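Local atomic coordinates of actibind (Aspergillus niger, PDB entry 3D3Z), a protein that cleaves RNA as a ribonuclease of the T2 family, probably without base specificity but with a preference for adenylic acid. Residues G28-T33 with H51-D56; Q34-D39 with I230-K235; Y201-K206 with Y214-R219. All coordinates share one frame; numbering follows the deposited sequence.

Contact 1: G28-T33 with H51-D56; sequences GSLLQT and HGLWPD. With D3Z (1-(5-deoxy-beta-L-xylofuranosyl)pyrimidine-2,4(1H,3H)-dione), chain E.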
loop_
_atom_site.group_PDB
_atom_site.type_symbol
_atom_site.label_atom_id
_atom_site.label_comp_id
_atom_site.label_asym_id
_atom_site.label_seq_id
_atom_site.Cartn_x
_atom_site.Cartn_y
_atom_site.Cartn_z
ATOM N N GLY A 28 -6.961 11.513 -4.645
ATOM C CA GLY A 28 -7.446 10.652 -5.706
ATOM C C GLY A 28 -6.441 9.691 -6.280
ATOM O O GLY A 28 -6.806 8.812 -7.066
ATOM N N SER A 29 -5.167 9.855 -5.910
ATOM C CA SER A 29 -4.121 8.909 -6.274
ATOM C C SER A 29 -3.806 8.056 -5.045
ATOM O O SER A 29 -3.313 8.564 -4.028
ATOM C CB SER A 29 -2.843 9.612 -6.806
ATOM O OG SER A 29 -1.871 8.631 -7.080
ATOM N N LEU A 30 -4.133 6.776 -5.136
ATOM C CA LEU A 30 -3.974 5.855 -4.019
ATOM C C LEU A 30 -2.759 4.981 -4.285
ATOM O O LEU A 30 -2.730 4.269 -5.251
ATOM C CB LEU A 30 -5.221 4.961 -3.835
ATOM C CG LEU A 30 -6.421 5.520 -3.070
ATOM C CD1 LEU A 30 -6.094 5.542 -1.577
ATOM C CD2 LEU A 30 -6.818 6.837 -3.497
ATOM N N LEU A 31 -1.801 5.015 -3.365
ATOM C CA LEU A 31 -0.534 4.301 -3.493
ATOM C C LEU A 31 -0.510 3.105 -2.576
ATOM O O LEU A 31 -0.534 3.269 -1.373
ATOM C CB LEU A 31 0.655 5.228 -3.163
ATOM C CG LEU A 31 1.011 6.360 -4.129
ATOM C CD1 LEU A 31 -0.128 7.409 -4.407
ATOM C CD2 LEU A 31 2.232 7.042 -3.559
ATOM N N GLN A 32 -0.449 1.919 -3.161
ATOM C CA GLN A 32 -0.168 0.707 -2.401
ATOM C C GLN A 32 1.354 0.537 -2.390
ATOM O O GLN A 32 1.986 0.288 -3.405
ATOM C CB GLN A 32 -0.855 -0.526 -2.962
ATOM C CG GLN A 32 -1.061 -1.671 -1.929
ATOM C CD GLN A 32 0.224 -2.363 -1.474
ATOM O OE1 GLN A 32 0.844 -3.141 -2.220
ATOM N NE2 GLN A 32 0.563 -2.197 -0.170
ATOM N N THR A 33 1.929 0.684 -1.198
ATOM C CA THR A 33 3.401 0.733 -1.059
ATOM C C THR A 33 3.913 -0.542 -0.381
ATOM O O THR A 33 3.226 -1.131 0.464
ATOM C CB THR A 33 3.844 1.974 -0.294
ATOM O OG1 THR A 33 3.282 1.947 1.020
ATOM C CG2 THR A 33 3.350 3.192 -1.019
ATOM N N HIS A 51 4.008 -1.836 3.259
ATOM C CA HIS A 51 4.304 -0.583 3.918
ATOM C C HIS A 51 2.969 0.112 4.279
ATOM O O HIS A 51 2.731 0.454 5.414
ATOM C CB HIS A 51 5.185 0.295 3.015
ATOM C CG HIS A 51 5.721 1.541 3.675
ATOM N ND1 HIS A 51 6.654 2.348 3.053
ATOM C CD2 HIS A 51 5.491 2.102 4.891
ATOM C CE1 HIS A 51 6.959 3.360 3.855
ATOM N NE2 HIS A 51 6.285 3.218 4.987
ATOM N N GLY A 52 2.138 0.338 3.287
ATOM C CA GLY A 52 0.826 0.986 3.473
ATOM C C GLY A 52 -0.034 1.209 2.245
ATOM O O GLY A 52 0.148 0.580 1.207
ATOM N N LEU A 53 -0.990 2.115 2.421
ATOM C CA LEU A 53 -1.874 2.628 1.399
ATOM C C LEU A 53 -2.028 4.124 1.661
ATOM O O LEU A 53 -2.463 4.509 2.728
ATOM C CB LEU A 53 -3.233 1.897 1.452
ATOM C CG LEU A 53 -4.282 2.372 0.414
ATOM C CD1 LEU A 53 -3.859 2.049 -1.065
ATOM C CD2 LEU A 53 -5.663 1.724 0.767
ATOM N N TRP A 54 -1.618 4.950 0.703
ATOM C CA TRP A 54 -1.486 6.376 0.888
ATOM C C TRP A 54 -2.294 7.119 -0.136
ATOM O O TRP A 54 -2.151 6.854 -1.351
ATOM C CB TRP A 54 -0.015 6.850 0.718
ATOM C CG TRP A 54 1.014 6.116 1.492
ATOM C CD1 TRP A 54 0.841 5.376 2.647
ATOM C CD2 TRP A 54 2.402 6.086 1.209
ATOM N NE1 TRP A 54 2.049 4.826 3.045
ATOM C CE2 TRP A 54 3.029 5.277 2.199
ATOM C CE3 TRP A 54 3.186 6.635 0.198
ATOM C CZ2 TRP A 54 4.410 4.999 2.192
ATOM C CZ3 TRP A 54 4.579 6.371 0.203
ATOM C CH2 TRP A 54 5.167 5.552 1.191
ATOM N N PRO A 55 -3.136 8.052 0.320
ATOM C CA PRO A 55 -3.790 9.025 -0.574
ATOM C C PRO A 55 -2.877 10.220 -0.968
ATOM O O PRO A 55 -2.486 11.023 -0.127
ATOM C CB PRO A 55 -4.998 9.499 0.252
ATOM C CG PRO A 55 -4.551 9.332 1.710
ATOM C CD PRO A 55 -3.541 8.232 1.735
ATOM N N ASP A 56 -2.511 10.306 -2.232
ATOM C CA ASP A 56 -1.798 11.447 -2.715
ATOM C C ASP A 56 -2.812 12.291 -3.446
ATOM O O ASP A 56 -3.755 11.776 -4.110
ATOM C CB ASP A 56 -0.737 11.054 -3.750
ATOM C CG ASP A 56 0.628 10.637 -3.146
ATOM O OD1 ASP A 56 0.735 10.337 -1.922
ATOM O OD2 ASP A 56 1.584 10.622 -3.983
HETATM N N1 D3Z E . 9.538 1.314 9.008
HETATM C C2 D3Z E . 8.940 0.539 10.020
HETATM N N3 D3Z E . 8.731 -0.758 9.814
HETATM C C4 D3Z E . 9.060 -1.353 8.667
HETATM C C5 D3Z E . 9.640 -0.603 7.678
HETATM C C6 D3Z E . 9.881 0.752 7.859
HETATM O O2 D3Z E . 8.604 1.040 11.113
HETATM O O4 D3Z E . 8.878 -2.571 8.462
HETATM C "C1'" D3Z E . 9.765 2.725 9.195
HETATM C "C2'" D3Z E . 8.751 3.169 10.228
HETATM O "O2'" D3Z E . 9.421 3.520 11.453
HETATM C "C3'" D3Z E . 7.959 4.290 9.580
HETATM C "C4'" D3Z E . 8.548 4.503 8.196
HETATM O "O3'" D3Z E . 6.594 3.930 9.452
HETATM O "O4'" D3Z E . 9.497 3.441 7.977
HETATM C "C5'" D3Z E . 7.428 4.514 7.162
#

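Contact 2: Q34-D39 with I230-K235; sequences QFWDYD and IKYPPK. With D3Z (1-(5-deoxy-beta-L-xylofuranosyl)pyrimidine-2,4(1H,3H)-dione), chain E; EDO (1,2-ethanediol), chain G.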
loop_
_atom_site.group_PDB
_atom_site.type_symbol
_atom_site.label_atom_id
_atom_site.label_comp_id
_atom_site.label_asym_id
_atom_site.label_seq_id
_atom_site.Cartn_x
_atom_site.Cartn_y
_atom_site.Cartn_z
ATOM N N GLN A 34 5.105 -0.980 -0.791
ATOM C CA GLN A 34 5.702 -2.199 -0.308
ATOM C C GLN A 34 7.192 -2.063 0.073
ATOM O O GLN A 34 7.889 -1.185 -0.411
ATOM C CB GLN A 34 5.552 -3.270 -1.392
ATOM C CG GLN A 34 4.138 -3.541 -1.810
ATOM C CD GLN A 34 4.028 -4.625 -2.860
ATOM O OE1 GLN A 34 5.006 -5.360 -3.125
ATOM N NE2 GLN A 34 2.811 -4.817 -3.376
ATOM N N PHE A 35 7.676 -2.964 0.922
ATOM C CA PHE A 35 9.075 -3.023 1.307
ATOM C C PHE A 35 9.736 -4.332 0.919
ATOM O O PHE A 35 9.088 -5.343 0.944
ATOM C CB PHE A 35 9.157 -3.053 2.827
ATOM C CG PHE A 35 9.017 -1.731 3.461
ATOM C CD1 PHE A 35 9.732 -0.657 2.990
ATOM C CD2 PHE A 35 8.223 -1.566 4.592
ATOM C CE1 PHE A 35 9.651 0.545 3.613
ATOM C CE2 PHE A 35 8.145 -0.344 5.204
ATOM C CZ PHE A 35 8.854 0.701 4.716
ATOM N N TRP A 36 11.031 -4.261 0.624
ATOM C CA TRP A 36 11.940 -5.408 0.614
ATOM C C TRP A 36 12.961 -5.212 1.778
ATOM O O TRP A 36 13.949 -4.451 1.658
ATOM C CB TRP A 36 12.620 -5.533 -0.784
ATOM C CG TRP A 36 13.506 -6.712 -0.868
ATOM C CD1 TRP A 36 14.902 -6.737 -0.842
ATOM C CD2 TRP A 36 13.084 -8.065 -0.973
ATOM N NE1 TRP A 36 15.340 -8.037 -0.903
ATOM C CE2 TRP A 36 14.255 -8.867 -1.022
ATOM C CE3 TRP A 36 11.830 -8.686 -1.064
ATOM C CZ2 TRP A 36 14.198 -10.245 -1.115
ATOM C CZ3 TRP A 36 11.780 -10.074 -1.166
ATOM C CH2 TRP A 36 12.956 -10.833 -1.198
ATOM N N ASP A 37 12.690 -5.829 2.931
ATOM C CA ASP A 37 13.486 -5.660 4.124
ATOM C C ASP A 37 14.477 -6.820 4.184
ATOM O O ASP A 37 14.086 -7.966 4.381
ATOM C CB ASP A 37 12.605 -5.646 5.395
ATOM C CG ASP A 37 11.733 -4.387 5.539
ATOM O OD1 ASP A 37 12.000 -3.345 4.897
ATOM O OD2 ASP A 37 10.743 -4.446 6.338
ATOM N N TYR A 38 15.770 -6.540 3.926
ATOM C CA TYR A 38 16.842 -7.589 3.894
ATOM C C TYR A 38 17.847 -7.477 5.085
ATOM O O TYR A 38 18.416 -8.499 5.587
ATOM C CB TYR A 38 17.554 -7.570 2.511
ATOM C CG TYR A 38 18.147 -6.233 2.229
ATOM C CD1 TYR A 38 17.412 -5.261 1.525
ATOM C CD2 TYR A 38 19.377 -5.863 2.789
ATOM C CE1 TYR A 38 17.905 -3.979 1.347
ATOM C CE2 TYR A 38 19.896 -4.579 2.593
ATOM C CZ TYR A 38 19.164 -3.654 1.853
ATOM O OH TYR A 38 19.658 -2.371 1.718
ATOM N N ASP A 39 18.027 -6.274 5.629
ATOM C CA ASP A 39 18.906 -6.139 6.768
ATOM C C ASP A 39 18.413 -5.121 7.780
ATOM O O ASP A 39 18.735 -3.957 7.656
ATOM C CB ASP A 39 20.353 -5.784 6.316
ATOM C CG ASP A 39 21.351 -5.698 7.500
ATOM O OD1 ASP A 39 20.968 -6.011 8.646
ATOM O OD2 ASP A 39 22.545 -5.309 7.301
ATOM N N ILE A 230 21.892 -2.490 -9.866
ATOM C CA ILE A 230 20.941 -2.601 -8.708
ATOM C C ILE A 230 21.040 -3.961 -8.045
ATOM O O ILE A 230 20.944 -5.021 -8.689
ATOM C CB ILE A 230 19.468 -2.299 -9.095
ATOM C CG1 ILE A 230 19.309 -0.831 -9.500
ATOM C CG2 ILE A 230 18.501 -2.558 -7.899
ATOM C CD1 ILE A 230 18.019 -0.542 -10.384
ATOM N N LYS A 231 21.249 -3.936 -6.738
ATOM C CA LYS A 231 21.301 -5.165 -5.993
ATOM C C LYS A 231 19.904 -5.535 -5.495
ATOM O O LYS A 231 19.116 -4.670 -5.154
ATOM C CB LYS A 231 22.223 -5.048 -4.789
ATOM C CG LYS A 231 23.602 -4.522 -5.136
ATOM C CD LYS A 231 24.519 -4.514 -3.936
ATOM C CE LYS A 231 24.219 -3.360 -2.984
ATOM N NZ LYS A 231 24.541 -3.818 -1.560
ATOM N N TYR A 232 19.642 -6.831 -5.488
ATOM C CA TYR A 232 18.424 -7.418 -4.932
ATOM C C TYR A 232 18.860 -8.375 -3.821
ATOM O O TYR A 232 19.062 -9.567 -4.057
ATOM C CB TYR A 232 17.668 -8.123 -6.039
ATOM C CG TYR A 232 16.217 -8.521 -5.803
ATOM C CD1 TYR A 232 15.519 -8.205 -4.626
ATOM C CD2 TYR A 232 15.519 -9.182 -6.816
ATOM C CE1 TYR A 232 14.175 -8.575 -4.480
ATOM C CE2 TYR A 232 14.192 -9.539 -6.678
ATOM C CZ TYR A 232 13.525 -9.235 -5.503
ATOM O OH TYR A 232 12.202 -9.626 -5.391
ATOM N N PRO A 233 19.140 -7.835 -2.630
ATOM C CA PRO A 233 19.763 -8.688 -1.604
ATOM C C PRO A 233 18.860 -9.818 -1.102
ATOM O O PRO A 233 17.650 -9.590 -0.919
ATOM C CB PRO A 233 20.138 -7.701 -0.496
ATOM C CG PRO A 233 20.051 -6.343 -1.109
ATOM C CD PRO A 233 19.029 -6.431 -2.175
ATOM N N PRO A 234 19.418 -11.044 -0.968
ATOM C CA PRO A 234 18.661 -12.155 -0.432
ATOM C C PRO A 234 18.313 -11.919 1.043
ATOM O O PRO A 234 19.114 -11.368 1.783
ATOM C CB PRO A 234 19.618 -13.364 -0.606
ATOM C CG PRO A 234 20.615 -12.937 -1.613
ATOM C CD PRO A 234 20.790 -11.471 -1.351
ATOM N N LYS A 235 17.077 -12.260 1.427
ATOM C CA LYS A 235 16.695 -12.214 2.840
ATOM C C LYS A 235 17.358 -13.361 3.596
ATOM O O LYS A 235 17.576 -14.414 3.012
ATOM C CB LYS A 235 15.173 -12.245 3.001
ATOM C CG LYS A 235 14.458 -11.071 2.398
ATOM C CD LYS A 235 12.982 -11.129 2.791
ATOM C CE LYS A 235 12.238 -9.891 2.467
ATOM N NZ LYS A 235 10.783 -10.076 2.701
HETATM N N1 D3Z E . 9.538 1.314 9.008
HETATM C C2 D3Z E . 8.940 0.539 10.020
HETATM N N3 D3Z E . 8.731 -0.758 9.814
HETATM C C4 D3Z E . 9.060 -1.353 8.667
HETATM C C5 D3Z E . 9.640 -0.603 7.678
HETATM C C6 D3Z E . 9.881 0.752 7.859
HETATM O O2 D3Z E . 8.604 1.040 11.113
HETATM O O4 D3Z E . 8.878 -2.571 8.462
HETATM C "C1'" D3Z E . 9.765 2.725 9.195
HETATM C "C2'" D3Z E . 8.751 3.169 10.228
HETATM O "O2'" D3Z E . 9.421 3.520 11.453
HETATM C "C3'" D3Z E . 7.959 4.290 9.580
HETATM C "C4'" D3Z E . 8.548 4.503 8.196
HETATM O "O3'" D3Z E . 6.594 3.930 9.452
HETATM O "O4'" D3Z E . 9.497 3.441 7.977
HETATM C "C5'" D3Z E . 7.428 4.514 7.162
HETATM C C1 EDO G . 15.091 -1.962 6.566
HETATM O O1 EDO G . 15.275 -3.375 6.683
HETATM C C2 EDO G . 15.668 -1.209 7.765
HETATM O O2 EDO G . 17.093 -1.273 7.684
HETATM O O HOH W 1 10.083 -7.247 3.364
#

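Contact 3: Y201-K206 with Y214-R219; sequences YYFNVK and YVASER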
loop_
_atom_site.group_PDB
_atom_site.type_symbol
_atom_site.label_atom_id
_atom_site.label_comp_id
_atom_site.label_asym_id
_atom_site.label_seq_id
_atom_site.Cartn_x
_atom_site.Cartn_y
_atom_site.Cartn_z
ATOM N N TYR A 201 2.877 1.347 -6.003
ATOM C CA TYR A 201 1.936 1.119 -7.104
ATOM C C TYR A 201 0.795 2.120 -7.004
ATOM O O TYR A 201 0.074 2.142 -6.007
ATOM C CB TYR A 201 1.412 -0.305 -7.056
ATOM C CG TYR A 201 2.396 -1.435 -7.237
ATOM C CD1 TYR A 201 2.626 -1.995 -8.510
ATOM C CD2 TYR A 201 3.033 -2.030 -6.154
ATOM C CE1 TYR A 201 3.463 -3.084 -8.668
ATOM C CE2 TYR A 201 3.879 -3.096 -6.329
ATOM C CZ TYR A 201 4.118 -3.590 -7.592
ATOM O OH TYR A 201 4.938 -4.663 -7.791
ATOM N N TYR A 202 0.636 2.949 -8.045
ATOM C CA TYR A 202 -0.358 4.019 -8.083
ATOM C C TYR A 202 -1.657 3.538 -8.725
ATOM O O TYR A 202 -1.662 2.672 -9.629
ATOM C CB TYR A 202 0.151 5.249 -8.846
ATOM C CG TYR A 202 1.318 5.977 -8.190
ATOM C CD1 TYR A 202 1.162 7.227 -7.642
ATOM C CD2 TYR A 202 2.596 5.405 -8.149
ATOM C CE1 TYR A 202 2.247 7.899 -7.024
ATOM C CE2 TYR A 202 3.693 6.079 -7.548
ATOM C CZ TYR A 202 3.502 7.316 -7.014
ATOM O OH TYR A 202 4.571 7.963 -6.425
ATOM N N PHE A 203 -2.753 4.078 -8.203
ATOM C CA PHE A 203 -4.117 3.724 -8.624
ATOM C C PHE A 203 -5.003 4.953 -8.584
ATOM O O PHE A 203 -4.855 5.872 -7.754
ATOM C CB PHE A 203 -4.748 2.718 -7.657
ATOM C CG PHE A 203 -4.164 1.369 -7.716
ATOM C CD1 PHE A 203 -4.619 0.460 -8.644
ATOM C CD2 PHE A 203 -3.163 0.998 -6.824
ATOM C CE1 PHE A 203 -4.106 -0.780 -8.683
ATOM C CE2 PHE A 203 -2.642 -0.239 -6.879
ATOM C CZ PHE A 203 -3.117 -1.129 -7.794
ATOM N N ASN A 204 -5.970 4.968 -9.480
ATOM C CA ASN A 204 -7.129 5.816 -9.274
ATOM C C ASN A 204 -8.308 4.874 -8.952
ATOM O O ASN A 204 -8.245 3.664 -9.221
ATOM C CB ASN A 204 -7.422 6.712 -10.481
ATOM C CG ASN A 204 -6.252 7.687 -10.838
ATOM O OD1 ASN A 204 -5.677 8.377 -9.994
ATOM N ND2 ASN A 204 -5.947 7.741 -12.104
ATOM N N VAL A 205 -9.353 5.447 -8.365
ATOM C CA VAL A 205 -10.478 4.694 -7.741
ATOM C C VAL A 205 -11.840 5.163 -8.276
ATOM O O VAL A 205 -12.128 6.349 -8.349
ATOM C CB VAL A 205 -10.421 4.744 -6.178
ATOM C CG1 VAL A 205 -11.584 3.948 -5.544
ATOM C CG2 VAL A 205 -9.071 4.147 -5.694
ATOM N N LYS A 206 -12.659 4.177 -8.639
ATOM C CA LYS A 206 -14.078 4.368 -8.946
ATOM C C LYS A 206 -14.859 3.929 -7.711
ATOM O O LYS A 206 -14.791 2.777 -7.317
ATOM C CB LYS A 206 -14.466 3.508 -10.138
ATOM C CG LYS A 206 -13.744 3.872 -11.434
ATOM C CD LYS A 206 -13.899 2.783 -12.518
ATOM C CE LYS A 206 -15.207 2.938 -13.301
ATOM N NZ LYS A 206 -15.300 4.208 -14.120
ATOM N N TYR A 214 -10.141 -0.342 -8.150
ATOM C CA TYR A 214 -8.808 0.268 -8.151
ATOM C C TYR A 214 -8.218 0.065 -9.541
ATOM O O TYR A 214 -7.931 -1.076 -9.959
ATOM C CB TYR A 214 -7.903 -0.346 -7.059
ATOM C CG TYR A 214 -8.101 0.262 -5.702
ATOM C CD1 TYR A 214 -9.255 -0.005 -4.944
ATOM C CD2 TYR A 214 -7.126 1.067 -5.139
ATOM C CE1 TYR A 214 -9.418 0.537 -3.682
ATOM C CE2 TYR A 214 -7.300 1.636 -3.882
ATOM C CZ TYR A 214 -8.444 1.352 -3.165
ATOM O OH TYR A 214 -8.594 1.892 -1.913
ATOM N N VAL A 215 -8.037 1.170 -10.243
ATOM C CA VAL A 215 -7.574 1.175 -11.641
ATOM C C VAL A 215 -6.121 1.646 -11.689
ATOM O O VAL A 215 -5.827 2.774 -11.263
ATOM C CB VAL A 215 -8.478 2.107 -12.487
ATOM C CG1 VAL A 215 -7.933 2.333 -13.903
ATOM C CG2 VAL A 215 -9.897 1.532 -12.540
ATOM N N ALA A 216 -5.252 0.778 -12.205
ATOM C CA ALA A 216 -3.798 1.001 -12.247
ATOM C C ALA A 216 -3.540 2.291 -12.970
ATOM O O ALA A 216 -4.112 2.526 -14.038
ATOM C CB ALA A 216 -3.071 -0.179 -12.893
ATOM N N SER A 217 -2.769 3.180 -12.339
ATOM C CA SER A 217 -2.502 4.506 -12.884
ATOM C C SER A 217 -1.018 4.877 -12.910
ATOM O O SER A 217 -0.155 4.187 -12.366
ATOM C CB SER A 217 -3.289 5.577 -12.147
ATOM O OG SER A 217 -2.882 5.735 -10.812
ATOM N N GLU A 218 -0.730 5.978 -13.580
ATOM C CA GLU A 218 0.661 6.381 -13.774
ATOM C C GLU A 218 1.336 6.893 -12.490
ATOM O O GLU A 218 0.776 7.708 -11.728
ATOM C CB GLU A 218 0.757 7.453 -14.879
ATOM C CG GLU A 218 2.114 7.483 -15.522
ATOM C CD GLU A 218 2.119 8.290 -16.791
ATOM O OE1 GLU A 218 1.549 7.788 -17.798
ATOM O OE2 GLU A 218 2.702 9.409 -16.774
ATOM N N ARG A 219 2.565 6.422 -12.272
ATOM C CA ARG A 219 3.354 6.874 -11.133
ATOM C C ARG A 219 3.616 8.372 -11.186
ATOM O O ARG A 219 3.905 8.936 -12.245
ATOM C CB ARG A 219 4.658 6.068 -11.024
ATOM C CG ARG A 219 5.682 6.351 -12.142
ATOM C CD ARG A 219 6.725 5.300 -12.160
ATOM N NE ARG A 219 7.685 5.538 -13.234
ATOM C CZ ARG A 219 8.722 4.749 -13.486
ATOM N NH1 ARG A 219 8.960 3.701 -12.705
ATOM N NH2 ARG A 219 9.545 5.031 -14.504
HETATM O O HOH W 2 2.164 3.083 -10.933
#

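Contact 1: G28-T33 with H51-D56
Asp-56 N donates to Ser-29 O at 2.6 Å, and Leu-31 N to Trp-54 O at 2.7 Å. Both belong to hydrogen-bonded antiparallel pairs. Gly-52 O takes two sound hydrogen bonds from the neighbouring strand. Thr-33 N reaches it at 3.0 Å, and Gln-32 NE2 comes from the opposite face of the carbonyl plane at 3.1 Å. CG of Gln-32 is anti to its backbone N (chi1 -157°), a bend at chi2 (-69°) turns CD, and NE2 then reaches Gly-52 O. Gln-32 OE1 bonds to Gln-34. A classic beta bulge closes each end: Gly-28 and Ser-29 face Asp-56, and His-51 and Gly-52 face Thr-33. The second bulge carries His-51, a predicted active-site residue that lines the ligand pocket.

Thr-33 CG2 sits over the six-membered ring of Trp-54, 3.5 Å from its centroid, a CH-pi contact. Leu-31 CD2 meets Trp-54 CE3 at 3.9 Å, while Leu-31 CD1 packs on the Asp-56 carboxylate. Trp-54 CZ2 in turn lies over a face of the His-51 ring, toward its rim.

Trp-54 NE1 bonds to Glu-111 of helix 104-116, and its ring stacks on His-115. Helix 134-147 packs against Leu-53 and Gln-32, and strand 195-206 flanks strand 29-35.

Contact 2: Q34-D39 with I230-K235
Lys-235 NZ and two backbone groups of 34-39 share one water. The oxygen of water 1 accepts from Lys-235 NZ at 3.0 Å and from Asp-37 N, and the water donates to Phe-35 O. The ammonium also bonds to the backbone oxygens of Asp-42, Pro-44 and Ser-47. These three oxygens and the water surround it, which probably stabilises its charge. The Lys-235 chain is extended beyond CG and runs over one face of the Trp-36 indole. CE lies 3.7 Å from the centroid of the six-membered ring, as a CH-pi contact. NZ stands off-centre over the same face in a cation-pi contact.

The indole is held at its edge as well. Trp-36 NE1 donates to Pro-233 O at 2.8 Å, with the acceptor in the ring plane. On the opposite face, Tyr-232 points its edge at the indole in a T-shaped stack, planes at 64°. Tyr-232 CE1 comes within 3.5 Å of Trp-36 CE2. Trp-36 is thus sandwiched between a lysine chain and a tyrosine edge. In the T2 ribonuclease fold, this joins the segment leaving strand 29-35 to the C-terminal loop. Phe-35, just before Trp-36, lines the ligand pocket and stacks on His-51, and Asp-37 lines the pocket too.

Tyr-232 OH bonds to Trp-48 NE1, and Trp-36 also meets the Trp-48 ring. Farther out, with CG between its own N and carbonyl carbon (chi1 58°), the Tyr-38 ring lies against Pro-233. Pro-233 CG sits over the centre of the Tyr-38 ring, 3.7 Å from its centroid.

Contact 3: Y201-K206 with Y214-R219
Tyr-214 has Val-205 CG2 over one face and Phe-203 at its edge. Val-205 CG2, anti to its own carbonyl carbon, lies 3.7 Å from the Tyr-214 ring centroid, a CH-pi contact offset toward the rim. The two side chains run side by side and point the same way. The Tyr-214 edge is turned to the face of Phe-203 in a T-shaped stack, planes at 78°. Tyr-214 CD2 approaches Phe-203 CB at 3.8 Å.

These rings belong to a beta hairpin made by strands 195-206 and 213-216. Asn-204 and Val-215 form a hydrogen-bonded antiparallel pair. Val-215 N gives a bond to Asn-204 O at 2.7 Å, and Asn-204 N returns one to Val-215 O at 2.8 Å. Val-205 pairs with Tyr-214 in the next, non-hydrogen-bonded position. On the other side Phe-203 faces Ala-216, but there the side chains diverge.

Past that pair, the chain of 217-219 folds along Tyr-202. Arg-219 CA lies over one face of the Tyr-202 ring, 3.7 Å from the centroid, and Arg-219 CB meets CD2 and CE2. From CG to NE the arginine is extended, and its guanidinium reaches salt bridges with Glu-175 and Asp-222. Strand 29-35 borders Tyr-202 through Ser-29 and Leu-31. Helix 134-147 packs on Phe-203 and Tyr-214 through Leu-146, and Tyr-214 OH bonds to Ala-209 O.

Where 217-219 leaves the strand pairing, water 2 donates a hydrogen bond to Ser-217 O (2.9 Å) and accepts one from Tyr-202 N (3.3 Å).

All three contacts draw on one antiparallel sheet. Contact 1 is the buried one, its centre about 5 Å from that of the chain. Contacts 2 and 3 are partly buried and lie farther out. Strand 29-35 serves contacts 1 and 2 in turn, and strand 195-206 of contact 3 is its other neighbour. Leu-30 N and Phe-203 O probably bond across that border at 2.9 Å. Backbone pairing runs the length of contact 1, with a bulge at each end, and is short in contact 3. Contact 2 has none and relies on an indole, a lysine and a water. Contacts 1 and 2 meet at the ligand, where His-51 packs on Phe-35; contact 3 lies away from it.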